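Local coordinates for dihydropteroate synthase (PDB 6PZ2), which catalyses the joining of p-aminobenzoate to a dihydropterin pyrophosphate to give dihydropteroate, the folate-pathway step blocked by sulfonamide drugs, at residues G55-R60 against D69-R74; D43-G48 against L86-S91; K10-M15 against M260-Y265; D141-D146 against F186-E191. All coordinates share one frame; numbering follows the deposited sequence.

Contact 1. Residues G55-R60 against D69-R74; sequences GGESTR and DEELRR. With PT1 (pteroic acid), chain K; SO4 (sulfate ion), chain B.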
# COMPACT_ATOMS: atom_id res chain seq x y z
N GLY A 55 -10.37 18.75 15.26
CA GLY A 55 -10.18 20.11 14.75
C GLY A 55 -11.50 20.85 14.64
O GLY A 55 -12.50 20.27 14.22
N GLY A 56 -11.50 22.12 15.00
CA GLY A 56 -12.71 22.90 14.93
C GLY A 56 -12.64 23.94 13.82
O GLY A 56 -13.58 24.69 13.61
N GLU A 57 -11.48 24.05 13.21
CA GLU A 57 -11.27 24.77 11.97
C GLU A 57 -10.72 23.78 10.95
O GLU A 57 -9.88 22.95 11.28
CB GLU A 57 -10.24 25.88 12.15
CG GLU A 57 -9.97 26.67 10.89
CD GLU A 57 -9.12 27.93 11.06
OE1 GLU A 57 -7.99 27.92 10.59
OE2 GLU A 57 -9.60 28.93 11.61
N SER A 58 -11.20 23.84 9.72
CA SER A 58 -10.66 23.00 8.67
C SER A 58 -9.47 23.72 8.01
O SER A 58 -9.61 24.86 7.54
CB SER A 58 -11.75 22.67 7.68
OG SER A 58 -11.25 21.87 6.62
N THR A 59 -8.33 23.04 7.91
CA THR A 59 -7.17 23.54 7.14
C THR A 59 -7.14 22.97 5.71
O THR A 59 -6.23 23.21 4.94
CB THR A 59 -5.87 23.21 7.89
OG1 THR A 59 -5.71 21.80 7.80
CG2 THR A 59 -5.91 23.58 9.35
N ARG A 60 -8.16 22.21 5.35
CA ARG A 60 -8.43 21.81 3.99
C ARG A 60 -8.60 23.06 3.11
O ARG A 60 -9.27 23.99 3.50
CB ARG A 60 -9.69 20.96 4.00
CG ARG A 60 -9.90 20.16 2.74
CD ARG A 60 -11.20 19.41 2.87
NE ARG A 60 -11.22 18.35 3.86
CZ ARG A 60 -12.34 17.68 4.14
NH1 ARG A 60 -13.49 18.07 3.62
NH2 ARG A 60 -12.32 16.61 4.91
N ASP A 69 -12.70 31.84 19.66
CA ASP A 69 -13.86 31.60 20.53
C ASP A 69 -14.76 30.56 19.87
O ASP A 69 -15.21 29.61 20.52
CB ASP A 69 -14.68 32.87 20.78
CG ASP A 69 -14.19 33.78 21.90
OD1 ASP A 69 -13.26 33.38 22.65
OD2 ASP A 69 -14.75 34.88 22.03
N GLU A 70 -15.04 30.75 18.58
CA GLU A 70 -15.87 29.81 17.85
C GLU A 70 -15.19 28.44 17.81
O GLU A 70 -15.84 27.42 18.01
CB GLU A 70 -16.16 30.33 16.44
CG GLU A 70 -16.96 29.37 15.57
CD GLU A 70 -18.38 29.09 16.02
OE1 GLU A 70 -19.10 30.08 16.27
OE2 GLU A 70 -18.77 27.89 16.14
N GLU A 71 -13.89 28.42 17.57
CA GLU A 71 -13.17 27.16 17.47
C GLU A 71 -13.31 26.38 18.80
O GLU A 71 -13.49 25.14 18.82
CB GLU A 71 -11.75 27.51 17.04
CG GLU A 71 -10.84 26.33 16.72
CD GLU A 71 -9.48 26.72 16.16
OE1 GLU A 71 -9.29 27.91 15.83
OE2 GLU A 71 -8.58 25.84 16.09
N LEU A 72 -13.21 27.09 19.92
CA LEU A 72 -13.29 26.46 21.28
C LEU A 72 -14.70 25.94 21.60
O LEU A 72 -14.90 24.85 22.23
CB LEU A 72 -12.80 27.49 22.31
CG LEU A 72 -11.28 27.58 22.45
CD1 LEU A 72 -10.84 28.79 23.26
CD2 LEU A 72 -10.72 26.31 23.09
N ARG A 73 -15.69 26.68 21.14
CA ARG A 73 -17.11 26.28 21.32
C ARG A 73 -17.34 24.94 20.62
O ARG A 73 -18.07 24.09 21.13
CB ARG A 73 -18.08 27.33 20.75
CG ARG A 73 -18.24 28.56 21.62
CD ARG A 73 -19.34 29.50 21.13
NE ARG A 73 -19.14 30.11 19.82
CZ ARG A 73 -18.69 31.34 19.60
NH1 ARG A 73 -18.79 31.86 18.39
NH2 ARG A 73 -18.15 32.05 20.58
N ARG A 74 -16.68 24.73 19.48
CA ARG A 74 -16.82 23.47 18.75
C ARG A 74 -16.02 22.37 19.45
O ARG A 74 -16.55 21.26 19.59
CB ARG A 74 -16.35 23.60 17.31
CG ARG A 74 -17.20 24.54 16.48
CD ARG A 74 -16.42 24.99 15.27
NE ARG A 74 -17.20 25.91 14.46
CZ ARG A 74 -16.90 26.26 13.22
NH1 ARG A 74 -15.83 25.75 12.64
NH2 ARG A 74 -17.65 27.16 12.59
C2 PT1 K . -1.39 16.95 7.75
C3 PT1 K . -2.69 17.59 7.86
C5 PT1 K . -3.03 18.03 9.21
N6 PT1 K . -3.57 17.77 6.84
C7 PT1 K . -0.96 17.27 10.02
N9 PT1 K . -2.15 17.87 10.20
C10 PT1 K . -4.74 18.40 7.06
N11 PT1 K . -0.12 17.10 11.06
C12 PT1 K . -5.05 18.86 8.34
C21 PT1 K . -5.51 18.90 -0.67
O22 PT1 K . -4.56 19.22 -1.40
O1 PT1 K . -0.95 16.49 6.57
N4 PT1 K . -0.57 16.84 8.81
N8 PT1 K . -4.23 18.64 9.39
C13 PT1 K . -5.69 18.62 5.90
N14 PT1 K . -5.01 19.46 4.92
C15 PT1 K . -5.20 19.33 3.59
C16 PT1 K . -6.27 18.61 3.04
C17 PT1 K . -4.26 19.89 2.74
C18 PT1 K . -6.39 18.51 1.66
C19 PT1 K . -4.37 19.79 1.35
C20 PT1 K . -5.43 19.08 0.81
O23 PT1 K . -6.50 18.37 -1.18
S SO4 B . -8.78 16.62 6.45
O1 SO4 B . -8.84 17.67 5.41
O2 SO4 B . -8.34 17.21 7.73
O3 SO4 B . -7.82 15.57 6.04
O4 SO4 B . -10.12 16.01 6.62
O HOH W 1 -9.24 23.15 16.19
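The loop that leaves strand 51-55 of this TIM barrel and runs over the pteroic acid pocket is tied at G56 to helix 68-85, through R74 and E71. R74 reaches G56 with its chain extended from CG to NE, and NH1 donates to G56 O at 2.7 Å. The hydrogen bond lies nearly along the C=O axis (163°) but is bent at the hydrogen, 145°. R74 is steadied in turn by E70, whose OE2 takes a salt bridge from NE; E70 OE1 holds R73 as well. On its N-H side, a water bridges G56 N to E71 OE2, 2.8 Å from each. E57 OE2 lies 4.4 Å from E71 OE1 and also accepts from V66 N; K96 forms salt bridges with both carboxylates. Further along the loop, T59 OG1 sits 3.1 Å from C12 of the pterin end. R60 closes on a sulfate, its NE donating almost straight (176°) to sulfate O1 at 2.9 Å, while R247 and H249 hold the same ion. Both the C=O and the N-H of G56 are thus engaged just ahead of the pocket residues T59 and R60, and the lysine between the buried glutamates probably offsets their repulsion and favours their ionised forms.

Contact 2. Residues D43-G48 against L86-S91; sequences DMVDQG and LDIPIS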
# COMPACT_ATOMS: atom_id res chain seq x y z
N ASP A 43 -15.97 4.67 17.08
CA ASP A 43 -15.75 3.82 15.90
C ASP A 43 -14.27 3.78 15.52
O ASP A 43 -13.73 2.68 15.33
CB ASP A 43 -16.60 4.31 14.72
CG ASP A 43 -18.08 4.13 15.00
OD1 ASP A 43 -18.43 3.41 15.96
OD2 ASP A 43 -18.87 4.76 14.28
N MET A 44 -13.58 4.94 15.53
CA MET A 44 -12.19 4.93 15.08
C MET A 44 -11.32 4.17 16.08
O MET A 44 -10.35 3.50 15.71
CB MET A 44 -11.66 6.35 14.86
CG MET A 44 -12.30 6.99 13.64
SD MET A 44 -11.56 8.60 13.25
CE MET A 44 -12.13 9.56 14.65
N VAL A 45 -11.67 4.30 17.36
CA VAL A 45 -10.92 3.62 18.40
C VAL A 45 -11.12 2.11 18.25
O VAL A 45 -10.15 1.36 18.39
CB VAL A 45 -11.31 4.10 19.81
CG1 VAL A 45 -10.79 3.16 20.90
CG2 VAL A 45 -10.82 5.52 20.06
N ASP A 46 -12.35 1.68 17.97
CA ASP A 46 -12.63 0.26 17.77
C ASP A 46 -11.91 -0.24 16.53
O ASP A 46 -11.44 -1.36 16.57
CB ASP A 46 -14.11 -0.04 17.54
CG ASP A 46 -14.98 0.11 18.78
OD1 ASP A 46 -14.45 -0.12 19.89
OD2 ASP A 46 -16.18 0.46 18.63
N GLN A 47 -11.81 0.58 15.48
CA GLN A 47 -11.02 0.20 14.29
C GLN A 47 -9.52 0.23 14.54
O GLN A 47 -8.77 -0.20 13.65
CB GLN A 47 -11.28 1.15 13.12
CG GLN A 47 -12.69 1.00 12.57
CD GLN A 47 -12.97 2.04 11.52
OE1 GLN A 47 -12.13 2.39 10.68
NE2 GLN A 47 -14.21 2.50 11.54
N GLY A 48 -9.07 0.76 15.68
CA GLY A 48 -7.67 0.66 16.07
C GLY A 48 -6.92 1.98 16.06
O GLY A 48 -5.69 1.95 16.08
N LEU A 86 -13.99 7.76 26.79
CA LEU A 86 -13.08 7.10 25.86
C LEU A 86 -11.67 7.24 26.43
O LEU A 86 -11.22 8.30 26.79
CB LEU A 86 -13.20 7.77 24.49
CG LEU A 86 -13.16 6.88 23.25
CD1 LEU A 86 -14.10 5.68 23.37
CD2 LEU A 86 -13.51 7.68 22.00
N ASP A 87 -11.01 6.12 26.55
CA ASP A 87 -9.68 6.11 27.05
C ASP A 87 -8.74 6.19 25.85
O ASP A 87 -8.22 5.16 25.43
CB ASP A 87 -9.50 4.82 27.86
CG ASP A 87 -8.15 4.69 28.52
OD1 ASP A 87 -7.44 5.70 28.57
OD2 ASP A 87 -7.84 3.58 28.98
N ILE A 88 -8.58 7.38 25.26
CA ILE A 88 -7.73 7.53 24.09
C ILE A 88 -7.01 8.90 24.09
O ILE A 88 -7.58 9.93 24.36
CB ILE A 88 -8.57 7.33 22.81
CG1 ILE A 88 -7.70 7.00 21.60
CG2 ILE A 88 -9.48 8.52 22.52
CD1 ILE A 88 -7.17 5.56 21.63
N PRO A 89 -5.76 8.92 23.69
CA PRO A 89 -5.13 10.21 23.60
C PRO A 89 -5.81 11.07 22.52
O PRO A 89 -6.36 10.55 21.56
CB PRO A 89 -3.68 9.90 23.21
CG PRO A 89 -3.46 8.48 23.70
CD PRO A 89 -4.81 7.82 23.56
N ILE A 90 -5.72 12.38 22.73
CA ILE A 90 -6.32 13.37 21.84
C ILE A 90 -5.23 14.34 21.38
O ILE A 90 -4.31 14.69 22.10
CB ILE A 90 -7.46 14.15 22.54
CG1 ILE A 90 -8.51 13.24 23.16
CG2 ILE A 90 -8.09 15.16 21.59
CD1 ILE A 90 -9.39 13.96 24.18
N SER A 91 -5.36 14.78 20.16
CA SER A 91 -4.49 15.74 19.57
C SER A 91 -5.37 16.93 19.19
O SER A 91 -6.43 16.68 18.65
CB SER A 91 -3.85 15.13 18.35
OG SER A 91 -3.28 16.11 17.53
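V45 stands with CG1 anti to its own nitrogen (chi1 166°), which leaves CG2 opposite the carbonyl carbon and aimed at I88; in I88, CG1 takes the anti place (chi1 -160°) and swings out to meet it. The pair belongs to the outer layer of the TIM barrel, where the last turn of helix 33-46 packs beside the segment that leads from helix 68-85 into strand 90-93. V45 and I88 come tip to tip, CG2 of V45 lying 3.8 Å from CG1 of I88 and close to 4 Å from its other three side-chain carbons, so a single methyl rests on the whole isoleucine branch. L86 approaches differently: it slides past V45 in the opposing direction and touches V45 CG2 with its CD2 methyl. About one turn earlier in helix 33-46, A41 and K42 also touch L86, while I88 leans on I52 of strand 51-55, so I88 bridges helix and sheet, while L86 lies against the helix. The contact is purely apolar and lies near the surface. Just beyond V45 the helix ends in a Schellman motif with G48 at positive phi, and between L86 and I88, D87 centres an inverse gamma turn. The approach to L86 is methyl to methyl, V45 CG2 lying 4.0 Å from L86 CD2.

Contact 3. Residues K10-M15 against M260-Y265; sequences KRTYIM and MTDAIY. With SO4 (sulfate ion), chain C.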
# COMPACT_ATOMS: atom_id res chain seq x y z
N LYS A 10 8.51 0.78 17.65
CA LYS A 10 7.94 -0.53 17.86
C LYS A 10 6.96 -0.88 16.73
O LYS A 10 6.85 -2.05 16.38
CB LYS A 10 7.19 -0.55 19.19
CG LYS A 10 6.59 -1.90 19.55
CD LYS A 10 5.50 -1.79 20.58
CE LYS A 10 5.19 -3.13 21.22
NZ LYS A 10 4.19 -2.99 22.30
N ARG A 11 6.20 0.09 16.22
CA ARG A 11 5.21 -0.15 15.19
C ARG A 11 4.76 1.22 14.64
O ARG A 11 5.24 2.25 15.09
CB ARG A 11 4.00 -0.91 15.72
CG ARG A 11 3.15 -0.14 16.73
CD ARG A 11 1.92 -0.90 17.16
NE ARG A 11 1.10 -0.27 18.19
CZ ARG A 11 0.05 0.52 17.98
NH1 ARG A 11 -0.72 0.83 19.02
NH2 ARG A 11 -0.21 1.02 16.78
N THR A 12 3.87 1.20 13.66
CA THR A 12 3.27 2.41 13.15
C THR A 12 2.01 2.69 13.98
O THR A 12 1.35 1.72 14.40
CB THR A 12 2.93 2.26 11.67
OG1 THR A 12 4.12 1.96 10.94
CG2 THR A 12 2.32 3.53 11.10
N TYR A 13 1.80 3.97 14.30
CA TYR A 13 0.68 4.46 15.11
C TYR A 13 -0.26 5.18 14.15
O TYR A 13 0.17 5.75 13.13
CB TYR A 13 1.18 5.31 16.29
CG TYR A 13 2.02 4.53 17.27
CD1 TYR A 13 1.44 3.79 18.28
CD2 TYR A 13 3.39 4.44 17.12
CE1 TYR A 13 2.19 2.99 19.12
CE2 TYR A 13 4.16 3.67 17.96
CZ TYR A 13 3.56 2.92 18.96
OH TYR A 13 4.33 2.15 19.78
N ILE A 14 -1.54 5.09 14.49
CA ILE A 14 -2.56 5.59 13.64
C ILE A 14 -3.28 6.74 14.35
O ILE A 14 -3.81 6.58 15.43
CB ILE A 14 -3.57 4.48 13.27
CG1 ILE A 14 -2.88 3.24 12.70
CG2 ILE A 14 -4.62 5.04 12.32
CD1 ILE A 14 -2.08 3.50 11.44
N MET A 15 -3.37 7.86 13.64
CA MET A 15 -4.10 9.01 14.12
C MET A 15 -5.39 9.12 13.31
O MET A 15 -5.33 9.34 12.14
CB MET A 15 -3.24 10.28 13.99
CG MET A 15 -3.99 11.62 14.15
SD MET A 15 -2.87 13.05 13.89
CE MET A 15 -2.06 12.98 15.49
N MET A 260 1.17 -4.87 7.93
CA MET A 260 1.83 -5.69 6.95
C MET A 260 3.20 -5.07 6.69
O MET A 260 4.21 -5.76 6.70
CB MET A 260 1.01 -5.83 5.66
CG MET A 260 1.56 -6.89 4.70
SD MET A 260 1.53 -8.55 5.46
CE MET A 260 3.07 -9.23 4.86
N THR A 261 3.24 -3.75 6.55
CA THR A 261 4.50 -3.08 6.32
C THR A 261 5.41 -3.19 7.55
O THR A 261 6.62 -3.40 7.42
CB THR A 261 4.24 -1.62 5.93
OG1 THR A 261 3.20 -1.53 4.96
CG2 THR A 261 5.50 -0.98 5.42
N ASP A 262 4.83 -3.04 8.74
CA ASP A 262 5.64 -3.15 9.97
C ASP A 262 6.30 -4.54 10.00
O ASP A 262 7.47 -4.65 10.35
CB ASP A 262 4.83 -2.98 11.27
CG ASP A 262 4.30 -1.58 11.53
OD1 ASP A 262 4.84 -0.62 10.91
OD2 ASP A 262 3.32 -1.46 12.31
N ALA A 263 5.56 -5.59 9.63
CA ALA A 263 6.11 -6.97 9.72
C ALA A 263 7.30 -7.14 8.76
O ALA A 263 8.23 -7.85 9.05
CB ALA A 263 5.03 -7.97 9.43
N ILE A 264 7.32 -6.40 7.65
CA ILE A 264 8.43 -6.51 6.70
C ILE A 264 9.64 -5.67 7.12
O ILE A 264 10.77 -6.11 6.94
CB ILE A 264 7.93 -6.13 5.29
CG1 ILE A 264 6.83 -7.07 4.79
CG2 ILE A 264 9.07 -6.03 4.29
CD1 ILE A 264 6.07 -6.53 3.59
N TYR A 265 9.48 -4.45 7.64
CA TYR A 265 10.64 -3.58 7.87
C TYR A 265 11.00 -3.35 9.34
O TYR A 265 12.05 -2.83 9.61
CB TYR A 265 10.40 -2.19 7.28
CG TYR A 265 10.30 -2.29 5.78
CD1 TYR A 265 11.44 -2.49 5.02
CD2 TYR A 265 9.07 -2.37 5.17
CE1 TYR A 265 11.36 -2.67 3.65
CE2 TYR A 265 8.98 -2.57 3.81
CZ TYR A 265 10.12 -2.72 3.04
OH TYR A 265 10.02 -2.85 1.69
S SO4 C . 1.39 -0.88 21.68
O1 SO4 C . 2.40 0.24 21.68
O2 SO4 C . -0.03 -0.54 21.49
O3 SO4 C . 1.71 -1.80 20.56
O4 SO4 C . 1.42 -1.62 22.96
O HOH W 2 0.83 -0.76 13.11
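D262 OD1 is gripped by T12 and by R266: the hydroxyl OG1 of T12 donates to OD1 at 2.7 Å on the syn lone pair, and R266 NE adds a salt bridge from the next turn of the chain. The other carboxylate oxygen, D262 OD2, takes the backbone N-H of T12 at 3.0 Å. That bond is nearly straight (172°), though the donor stands 35° out of the carboxylate plane. T12 therefore meets the aspartate with main chain and side chain together, helped by a chi1 of -59° that sets OG1 beside its own nitrogen. A water adds a further link, donating to D262 OD2 at 2.7 Å and to T12 O at 2.8 Å. This is where the two ends of the TIM barrel meet: the residues leading into the first strand, 13-19, are fastened to the final helix, 251-265, with I239 of helix 228-240 packing on both T12 and D262. Helix 251-265 also faces the second subunit, where R194 of that subunit donates to I264 O. R11 brings CB to within 3.5 Å of D262 OD2 and then turns away, its guanidinium forming a salt bridge with D50. CE1 of Y13 lies over the centre of one guanidinium face, and at the edge a sulfate accepts from R11 NE (2.9 Å) and R11 NH1, with weak additional bonds from K10 NZ.

Contact 4. Residues D141-D146 against F186-E191; sequences DGTNYD and FEQNIE. With SO4 (sulfate ion), chain E.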
# COMPACT_ATOMS: atom_id res chain seq x y z
N ASP A 141 2.95 29.87 2.38
CA ASP A 141 1.99 30.25 1.33
C ASP A 141 2.67 30.22 -0.04
O ASP A 141 3.82 30.63 -0.17
CB ASP A 141 1.37 31.63 1.55
CG ASP A 141 0.37 31.63 2.69
OD1 ASP A 141 -0.19 30.55 3.03
OD2 ASP A 141 0.25 32.69 3.29
N GLY A 142 1.90 29.76 -1.02
CA GLY A 142 2.39 29.52 -2.35
C GLY A 142 3.42 28.39 -2.40
O GLY A 142 3.78 27.76 -1.38
N THR A 143 3.94 28.23 -3.61
CA THR A 143 4.69 27.04 -3.97
C THR A 143 6.10 27.39 -4.46
O THR A 143 6.69 26.60 -5.19
CB THR A 143 3.94 26.24 -5.03
OG1 THR A 143 3.83 27.08 -6.18
CG2 THR A 143 2.56 25.80 -4.57
N ASN A 144 6.69 28.50 -4.01
CA ASN A 144 8.01 28.86 -4.49
C ASN A 144 9.07 28.44 -3.46
O ASN A 144 8.93 28.60 -2.27
CB ASN A 144 8.16 30.35 -4.84
CG ASN A 144 9.56 30.63 -5.33
OD1 ASN A 144 10.42 31.06 -4.56
ND2 ASN A 144 9.84 30.27 -6.58
N TYR A 145 10.14 27.84 -3.97
CA TYR A 145 11.24 27.39 -3.14
C TYR A 145 12.54 27.78 -3.86
O TYR A 145 12.76 27.32 -4.96
CB TYR A 145 11.18 25.86 -2.95
CG TYR A 145 10.04 25.41 -2.09
CD1 TYR A 145 10.20 25.24 -0.72
CD2 TYR A 145 8.78 25.20 -2.63
CE1 TYR A 145 9.15 24.86 0.09
CE2 TYR A 145 7.72 24.82 -1.83
CZ TYR A 145 7.91 24.65 -0.47
OH TYR A 145 6.85 24.33 0.32
N ASP A 146 13.39 28.60 -3.25
CA ASP A 146 14.65 29.02 -3.87
C ASP A 146 15.72 27.94 -3.68
O ASP A 146 16.61 27.87 -4.48
CB ASP A 146 15.20 30.33 -3.29
CG ASP A 146 14.32 31.55 -3.52
OD1 ASP A 146 13.58 31.58 -4.53
OD2 ASP A 146 14.39 32.46 -2.67
N PHE A 186 1.63 19.63 -7.08
CA PHE A 186 1.59 18.19 -7.34
C PHE A 186 3.01 17.61 -7.36
O PHE A 186 3.34 16.70 -6.60
CB PHE A 186 0.86 17.88 -8.65
CG PHE A 186 0.92 16.42 -8.99
CD1 PHE A 186 0.21 15.49 -8.24
CD2 PHE A 186 1.76 15.96 -9.99
CE1 PHE A 186 0.30 14.14 -8.51
CE2 PHE A 186 1.83 14.61 -10.28
CZ PHE A 186 1.12 13.71 -9.53
N GLU A 187 3.85 18.22 -8.17
CA GLU A 187 5.18 17.70 -8.39
C GLU A 187 6.01 17.77 -7.10
O GLU A 187 6.88 16.94 -6.86
CB GLU A 187 5.84 18.46 -9.54
CG GLU A 187 5.49 17.84 -10.88
CD GLU A 187 5.50 18.76 -12.08
OE1 GLU A 187 5.87 19.94 -11.94
OE2 GLU A 187 5.13 18.28 -13.18
N GLN A 188 5.78 18.83 -6.33
CA GLN A 188 6.56 19.01 -5.12
C GLN A 188 6.08 17.99 -4.09
O GLN A 188 6.89 17.44 -3.34
CB GLN A 188 6.42 20.45 -4.61
CG GLN A 188 7.03 21.48 -5.55
CD GLN A 188 6.56 22.89 -5.33
OE1 GLN A 188 5.44 23.14 -4.89
NE2 GLN A 188 7.42 23.85 -5.64
N ASN A 189 4.77 17.77 -4.05
CA ASN A 189 4.22 16.78 -3.12
C ASN A 189 4.78 15.39 -3.42
O ASN A 189 5.21 14.65 -2.50
CB ASN A 189 2.69 16.77 -3.19
CG ASN A 189 2.07 17.94 -2.45
OD1 ASN A 189 2.50 18.25 -1.35
ND2 ASN A 189 1.09 18.58 -3.07
N ILE A 190 4.80 15.05 -4.72
CA ILE A 190 5.39 13.78 -5.22
C ILE A 190 6.85 13.67 -4.80
O ILE A 190 7.36 12.65 -4.25
CB ILE A 190 5.18 13.65 -6.74
CG1 ILE A 190 3.71 13.41 -7.08
CG2 ILE A 190 6.08 12.59 -7.36
CD1 ILE A 190 3.12 12.18 -6.46
N GLU A 191 7.55 14.77 -5.00
CA GLU A 191 8.96 14.76 -4.71
C GLU A 191 9.23 14.55 -3.22
O GLU A 191 10.16 13.81 -2.82
CB GLU A 191 9.59 16.09 -5.15
CG GLU A 191 11.04 16.14 -4.74
CD GLU A 191 11.93 17.14 -5.44
OE1 GLU A 191 11.39 18.01 -6.15
OE2 GLU A 191 13.16 17.07 -5.19
S SO4 E . 13.75 28.77 0.49
O1 SO4 E . 14.54 29.81 -0.21
O2 SO4 E . 12.58 29.43 1.12
O3 SO4 E . 13.20 27.78 -0.47
O4 SO4 E . 14.64 28.14 1.50
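Q188 and Y145 set their flat groups almost perpendicular, amide and ring planes 88° apart, with the NE2 end of the amide 3.6 Å from CD2 of the ring. The approach to the ring is oblique. Against T143 the glutamine side chain crosses at about a right angle, and its amide nitrogen goes on to the main chain: NE2 donates to T143 O at 2.9 Å, almost straight at 176° and within 2° of the amide plane. That donor is tilted from the plane of the T143 carbonyl. The glutamine gets there with its chain extended beyond CG. OE1 of Q188 comes to 3.4 Å from T143 CB, and the same oxygen accepts from D185 N, just before helix 186-195. Y145 is fixed at its far end by its hydroxyl, which is hydrogen-bonded to G183 O. This surface contact joins two of the loop-and-helix excursions of the TIM barrel, the loop after strand 133-137 and the first turns of helix 186-195; I149 of helix 149-166 packs on Q188 as well. With one amide group donating to the loop and accepting from the residue ahead of the helix, the rotation of the Q188 amide is probably fixed, and its N and O can be assigned with some confidence.

All four contacts tie together pieces of one TIM barrel. Contact 1 lies at the pteroic acid pocket and contributes T59 and R60 to it; contact 4 lies further out, with the T143 side chain about 10 Å from the ligand, and contact 3 further still, the T12 side chain being about 14 Å away. Contacts 2 and 3 reach the same sheet and are the pair that touch, S91 OG packing 3.9 Å from M15 CE, although their centres are 18 Å apart. Contact 1 sits within the stretch of chain that contact 2 spans, and its centre is 31 Å from that of contact 3, across the middle of the chain. Contacts 2 and 4, centres 33 Å apart, likewise lie on opposite sides.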